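Fusarinine C esterase sidJ (Aspergillus fumigatus, PDB 6GUP) hydrolyses the ester bonds of the siderophore fusarinine C, a step in fungal iron scavenging, while leaving triacetylfusarinine C uncleaved. Local coordinates at residues Leu74-Gln79 with Leu83-Arg88; Cys128-Leu133 with Gly262-Met267. All blocks are in the same frame, centred on the assembly; numbering follows the deposited sequence.

Contact 1. Residues Leu74-Gln79 with Leu83-Arg88; sequences LTSSYQ and LGHLDR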
loop_
_atom_site.group_PDB
_atom_site.type_symbol
_atom_site.label_atom_id
_atom_site.label_comp_id
_atom_site.label_asym_id
_atom_site.label_seq_id
_atom_site.Cartn_x
_atom_site.Cartn_y
_atom_site.Cartn_z
ATOM N N LEU A 74 -2.487 2.630 5.479
ATOM C CA LEU A 74 -3.523 2.054 6.324
ATOM C C LEU A 74 -3.849 0.683 5.735
ATOM O O LEU A 74 -3.290 0.304 4.704
ATOM C CB LEU A 74 -4.763 2.956 6.313
ATOM C CG LEU A 74 -4.549 4.442 6.636
ATOM C CD1 LEU A 74 -5.771 5.266 6.258
ATOM C CD2 LEU A 74 -4.203 4.640 8.105
ATOM N N THR A 75 -4.743 -0.060 6.381
ATOM C CA THR A 75 -5.276 -1.297 5.796
ATOM C C THR A 75 -6.150 -0.949 4.584
ATOM O O THR A 75 -6.164 -1.681 3.593
ATOM C CB THR A 75 -6.092 -2.111 6.823
ATOM O OG1 THR A 75 -5.264 -2.426 7.949
ATOM C CG2 THR A 75 -6.625 -3.414 6.213
ATOM N N SER A 76 -6.861 0.175 4.674
ATOM C CA SER A 76 -7.685 0.682 3.573
ATOM C C SER A 76 -6.894 1.162 2.348
ATOM O O SER A 76 -7.470 1.301 1.266
ATOM C CB SER A 76 -8.583 1.809 4.075
ATOM O OG SER A 76 -9.417 1.340 5.116
ATOM N N SER A 77 -5.599 1.438 2.521
ATOM C CA SER A 77 -4.686 1.651 1.388
ATOM C C SER A 77 -4.670 0.437 0.457
ATOM O O SER A 77 -4.682 0.588 -0.764
ATOM C CB SER A 77 -3.258 1.931 1.871
ATOM O OG SER A 77 -3.227 2.990 2.812
ATOM N N TYR A 78 -4.654 -0.755 1.051
ATOM C CA TYR A 78 -4.628 -2.019 0.309
ATOM C C TYR A 78 -6.037 -2.576 0.040
ATOM O O TYR A 78 -6.259 -3.211 -0.990
ATOM C CB TYR A 78 -3.757 -3.040 1.051
ATOM C CG TYR A 78 -2.370 -2.515 1.389
ATOM C CD1 TYR A 78 -1.377 -2.425 0.411
ATOM C CD2 TYR A 78 -2.053 -2.091 2.683
ATOM C CE1 TYR A 78 -0.111 -1.941 0.709
ATOM C CE2 TYR A 78 -0.788 -1.605 2.990
ATOM C CZ TYR A 78 0.180 -1.532 2.000
ATOM O OH TYR A 78 1.436 -1.053 2.291
ATOM N N GLN A 79 -6.982 -2.328 0.950
ATOM C CA GLN A 79 -8.385 -2.720 0.754
ATOM C C GLN A 79 -9.239 -1.468 0.526
ATOM O O GLN A 79 -10.014 -1.052 1.392
ATOM C CB GLN A 79 -8.905 -3.531 1.952
ATOM C CG GLN A 79 -7.916 -4.543 2.516
ATOM C CD GLN A 79 -8.553 -5.532 3.480
ATOM O OE1 GLN A 79 -9.746 -5.835 3.393
ATOM N NE2 GLN A 79 -7.753 -6.048 4.405
ATOM N N LEU A 83 -16.637 -1.150 2.229
ATOM C CA LEU A 83 -17.392 -0.207 3.073
ATOM C C LEU A 83 -17.128 -0.519 4.546
ATOM O O LEU A 83 -16.735 -1.638 4.892
ATOM C CB LEU A 83 -18.901 -0.305 2.771
ATOM C CG LEU A 83 -19.957 0.394 3.648
ATOM C CD1 LEU A 83 -19.926 1.911 3.510
ATOM C CD2 LEU A 83 -21.346 -0.125 3.303
ATOM N N GLY A 84 -17.344 0.475 5.406
ATOM C CA GLY A 84 -17.177 0.318 6.849
ATOM C C GLY A 84 -15.710 0.336 7.223
ATOM O O GLY A 84 -15.264 -0.465 8.046
ATOM N N HIS A 85 -14.969 1.259 6.609
ATOM C CA HIS A 85 -13.511 1.324 6.732
ATOM C C HIS A 85 -12.989 2.455 7.631
ATOM O O HIS A 85 -11.846 2.389 8.090
ATOM C CB HIS A 85 -12.875 1.422 5.338
ATOM C CG HIS A 85 -13.036 2.760 4.681
ATOM N ND1 HIS A 85 -14.128 3.087 3.907
ATOM C CD2 HIS A 85 -12.236 3.852 4.682
ATOM C CE1 HIS A 85 -13.995 4.324 3.463
ATOM N NE2 HIS A 85 -12.856 4.811 3.920
ATOM N N LEU A 86 -13.809 3.480 7.881
ATOM C CA LEU A 86 -13.357 4.666 8.622
ATOM C C LEU A 86 -12.982 4.405 10.085
ATOM O O LEU A 86 -12.087 5.070 10.610
ATOM C CB LEU A 86 -14.394 5.799 8.554
ATOM C CG LEU A 86 -14.537 6.595 7.252
ATOM C CD1 LEU A 86 -15.527 7.734 7.454
ATOM C CD2 LEU A 86 -13.201 7.151 6.774
ATOM N N ASP A 87 -13.659 3.459 10.741
ATOM C CA ASP A 87 -13.319 3.090 12.125
ATOM C C ASP A 87 -11.910 2.502 12.240
ATOM O O ASP A 87 -11.160 2.859 13.150
ATOM C CB ASP A 87 -14.341 2.099 12.712
ATOM C CG ASP A 87 -15.644 2.766 13.151
ATOM O OD1 ASP A 87 -15.716 4.011 13.234
ATOM O OD2 ASP A 87 -16.609 2.025 13.431
ATOM N N ARG A 88 -11.564 1.607 11.318
ATOM C CA ARG A 88 -10.232 0.994 11.281
ATOM C C ARG A 88 -9.148 1.998 10.869
ATOM O O ARG A 88 -8.049 1.986 11.426
ATOM C CB ARG A 88 -10.233 -0.188 10.319
ATOM C CG ARG A 88 -8.991 -1.069 10.373
ATOM C CD ARG A 88 -9.089 -2.163 9.326
ATOM N NE ARG A 88 -9.297 -1.586 7.993
ATOM C CZ ARG A 88 -9.930 -2.170 6.973
ATOM N NH1 ARG A 88 -10.455 -3.392 7.076
ATOM N NH2 ARG A 88 -10.044 -1.511 5.822
HETATM O O HOH W 1 -7.480 1.017 7.491
#
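In this alpha/beta-hydrolase, the turn that follows strand 67-72 meets the start of helix 86-108 through Thr75, Ser76, His85 and Arg88, a short-range contact that illustrates how one arginine can join two neighbouring pieces of chain by face and edge at once. The Arg88 side chain leaves its helix with CG anti to the backbone N (chi1 -169°) and bends at chi3, which carries the guanidinium across the turn at 74-79. Thr75 crosses it at about a right angle: CG2 sits over the centre of one guanidinium face, 3.6 Å from Arg88 CZ, and CB lies 3.5 Å from Arg88 NE. The edge of the same group serves its polar contacts. Arg88 NH2 donates to Ser76 OG at 3.0 Å with a fairly straight N-H...O angle of 160°, and the hydroxyl lies close to the guanidinium plane. A water accepts from both Arg88 NE, at 3.2 Å, and Ser76 N, at 3.0 Å, and so bridges the arginine to the backbone of the turn. The crossing thus belongs to the sheet-to-helix connection of the fold, where strand 67-72 gives way through a short, weakly bonded helix at 75-78 to the long helix 86-108. Helix 86-108 grips the hydroxyls further: Ser76 OG is hydrogen-bonded to Asp89 and Thr75 OG1 to Glu92. His85 packs against the Ser76 hydroxyl, its CB 3.5 Å from Ser76 OG, with the imidazole meeting that oxygen obliquely. Within the turn, Leu74 N donates to Ser77 OG at 2.8 Å in a nearly linear bond of 175°, tying down the residue that precedes the helical turn.

Contact 2. Residues Cys128-Leu133 with Gly262-Met267; sequences CVLHYL and GKTFGM
Leu130 is the first residue of 128-133 to reach the loop at 262-267, a case of one leucine packing a helix against an irregular connection. With CG anti to the backbone N (chi1 -178°), the side chain extends toward the loop, where both of its methyl groups find partners. CD2 settles over one face of the Phe265 ring, displaced toward the rim, in a CH-pi contact 3.9 Å from the ring centroid and 18° off the normal. The closest ring atom, Phe265 CE2, is 3.7 Å from Leu130 CD2, and the two side chains cross at about a right angle. Leu130 CD2 also approaches Thr264 CB at 4.1 Å, whereas Leu130 CD1 lies 3.9 Å from Thr264 O and so packs against the loop backbone. One helical turn further on, Leu133 meets the loop through its main chain, where Leu133 O comes within 3.9 Å of Met267 O, a plain backbone approach. The Phe265 ring also stacks with Trp302 of helix 295-307 and touches Met162 of strand 159-163. Buried packing of this apolar kind joins helix 125-134, which leads out of the probable nucleophile elbow (GxSxG), to the loop between helices 258-262 and 268-271 beside the central sheet of the alpha/beta-hydrolase fold.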
loop_
_atom_site.group_PDB
_atom_site.type_symbol
_atom_site.label_atom_id
_atom_site.label_comp_id
_atom_site.label_asym_id
_atom_site.label_seq_id
_atom_site.Cartn_x
_atom_site.Cartn_y
_atom_site.Cartn_z
ATOM N N CYS A 128 -11.370 10.635 7.009
ATOM C CA CYS A 128 -10.628 10.105 8.161
ATOM C C CYS A 128 -10.372 11.161 9.241
ATOM O O CYS A 128 -10.419 10.849 10.431
ATOM C CB CYS A 128 -9.291 9.500 7.718
ATOM S SG CYS A 128 -9.415 8.324 6.351
ATOM N N VAL A 129 -10.118 12.401 8.820
ATOM C CA VAL A 129 -9.865 13.515 9.744
ATOM C C VAL A 129 -11.121 13.840 10.560
ATOM O O VAL A 129 -11.062 13.891 11.789
ATOM C CB VAL A 129 -9.357 14.780 9.000
ATOM C CG1 VAL A 129 -9.208 15.964 9.953
ATOM C CG2 VAL A 129 -8.026 14.496 8.312
ATOM N N LEU A 130 -12.246 14.052 9.876
ATOM C CA LEU A 130 -13.519 14.358 10.546
ATOM C C LEU A 130 -14.033 13.181 11.384
ATOM O O LEU A 130 -14.592 13.386 12.461
ATOM C CB LEU A 130 -14.586 14.794 9.528
ATOM C CG LEU A 130 -15.974 15.196 10.054
ATOM C CD1 LEU A 130 -15.895 16.233 11.166
ATOM C CD2 LEU A 130 -16.840 15.717 8.917
ATOM N N HIS A 131 -13.834 11.960 10.887
ATOM C CA HIS A 131 -14.214 10.739 11.612
ATOM C C HIS A 131 -13.364 10.554 12.876
ATOM O O HIS A 131 -13.886 10.176 13.924
ATOM C CB HIS A 131 -14.082 9.519 10.693
ATOM C CG HIS A 131 -14.821 8.307 11.165
ATOM N ND1 HIS A 131 -16.088 7.992 10.720
ATOM C CD2 HIS A 131 -14.459 7.310 12.004
ATOM C CE1 HIS A 131 -16.480 6.861 11.280
ATOM N NE2 HIS A 131 -15.510 6.427 12.063
ATOM N N TYR A 132 -12.064 10.834 12.771
ATOM C CA TYR A 132 -11.151 10.834 13.927
ATOM C C TYR A 132 -11.651 11.771 15.033
ATOM O O TYR A 132 -11.659 11.400 16.210
ATOM C CB TYR A 132 -9.731 11.242 13.492
ATOM C CG TYR A 132 -8.662 11.114 14.559
ATOM C CD1 TYR A 132 -8.468 12.118 15.510
ATOM C CD2 TYR A 132 -7.821 9.999 14.601
ATOM C CE1 TYR A 132 -7.486 12.006 16.484
ATOM C CE2 TYR A 132 -6.834 9.880 15.572
ATOM C CZ TYR A 132 -6.669 10.886 16.508
ATOM O OH TYR A 132 -5.699 10.773 17.476
ATOM N N LEU A 133 -12.075 12.972 14.640
ATOM C CA LEU A 133 -12.498 14.011 15.586
ATOM C C LEU A 133 -13.925 13.860 16.123
ATOM O O LEU A 133 -14.188 14.250 17.259
ATOM C CB LEU A 133 -12.352 15.399 14.946
ATOM C CG LEU A 133 -10.931 15.842 14.592
ATOM C CD1 LEU A 133 -10.964 17.141 13.799
ATOM C CD2 LEU A 133 -10.079 15.989 15.845
ATOM N N GLY A 262 -24.554 18.504 12.738
ATOM C CA GLY A 262 -24.382 18.459 14.192
ATOM C C GLY A 262 -23.830 17.141 14.720
ATOM O O GLY A 262 -23.150 17.119 15.747
ATOM N N LYS A 263 -24.128 16.047 14.017
ATOM C CA LYS A 263 -23.615 14.715 14.363
ATOM C C LYS A 263 -22.152 14.484 13.974
ATOM O O LYS A 263 -21.532 13.549 14.482
ATOM C CB LYS A 263 -24.476 13.618 13.721
ATOM C CG LYS A 263 -25.957 13.721 14.049
ATOM C CD LYS A 263 -26.652 12.370 14.048
ATOM C CE LYS A 263 -28.153 12.533 14.224
ATOM N NZ LYS A 263 -28.786 11.326 14.822
ATOM N N THR A 264 -21.611 15.312 13.075
ATOM C CA THR A 264 -20.235 15.164 12.589
ATOM C C THR A 264 -19.378 16.376 12.971
ATOM O O THR A 264 -18.594 16.297 13.919
ATOM C CB THR A 264 -20.210 14.920 11.067
ATOM O OG1 THR A 264 -20.878 15.993 10.391
ATOM C CG2 THR A 264 -20.908 13.605 10.733
ATOM N N PHE A 265 -19.538 17.492 12.259
ATOM C CA PHE A 265 -18.807 18.729 12.581
ATOM C C PHE A 265 -19.135 19.224 13.992
ATOM O O PHE A 265 -18.244 19.671 14.718
ATOM C CB PHE A 265 -19.118 19.839 11.573
ATOM C CG PHE A 265 -18.496 19.632 10.223
ATOM C CD1 PHE A 265 -17.199 20.064 9.965
ATOM C CD2 PHE A 265 -19.212 19.020 9.199
ATOM C CE1 PHE A 265 -16.625 19.881 8.715
ATOM C CE2 PHE A 265 -18.643 18.833 7.947
ATOM C CZ PHE A 265 -17.347 19.264 7.705
ATOM N N GLY A 266 -20.411 19.133 14.367
ATOM C CA GLY A 266 -20.874 19.510 15.704
ATOM C C GLY A 266 -20.332 18.675 16.853
ATOM O O GLY A 266 -20.270 19.156 17.985
ATOM N N MET A 267 -19.942 17.431 16.573
ATOM C CA MET A 267 -19.321 16.562 17.583
ATOM C C MET A 267 -17.813 16.784 17.784
ATOM O O MET A 267 -17.227 16.161 18.671
ATOM C CB MET A 267 -19.596 15.084 17.260
ATOM C CG MET A 267 -21.057 14.675 17.384
ATOM S SD MET A 267 -21.774 14.907 19.027
ATOM C CE MET A 267 -20.782 13.789 20.014
#

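How the contacts relate
Contacts 1 and 2 lie about 17 Å apart between their centres and meet where helix 86-108 runs beside helix 125-134. Asp87 OD1 and His131 NE2 are 2.7 Å apart, a probable hydrogen bond, and Leu86 packs against Cys128 and His131. Contact 1 joins elements only a few residues apart in sequence, is partly buried, and relies on a guanidinium group, hydroxyls and a bridging water. Contact 2 is buried, brings together segments separated by 128 residues, and relies on apolar packing without a hydrogen bond across it. The second subunit packs on Tyr78 and Gln79 of contact 1, whereas no other chain touches contact 2.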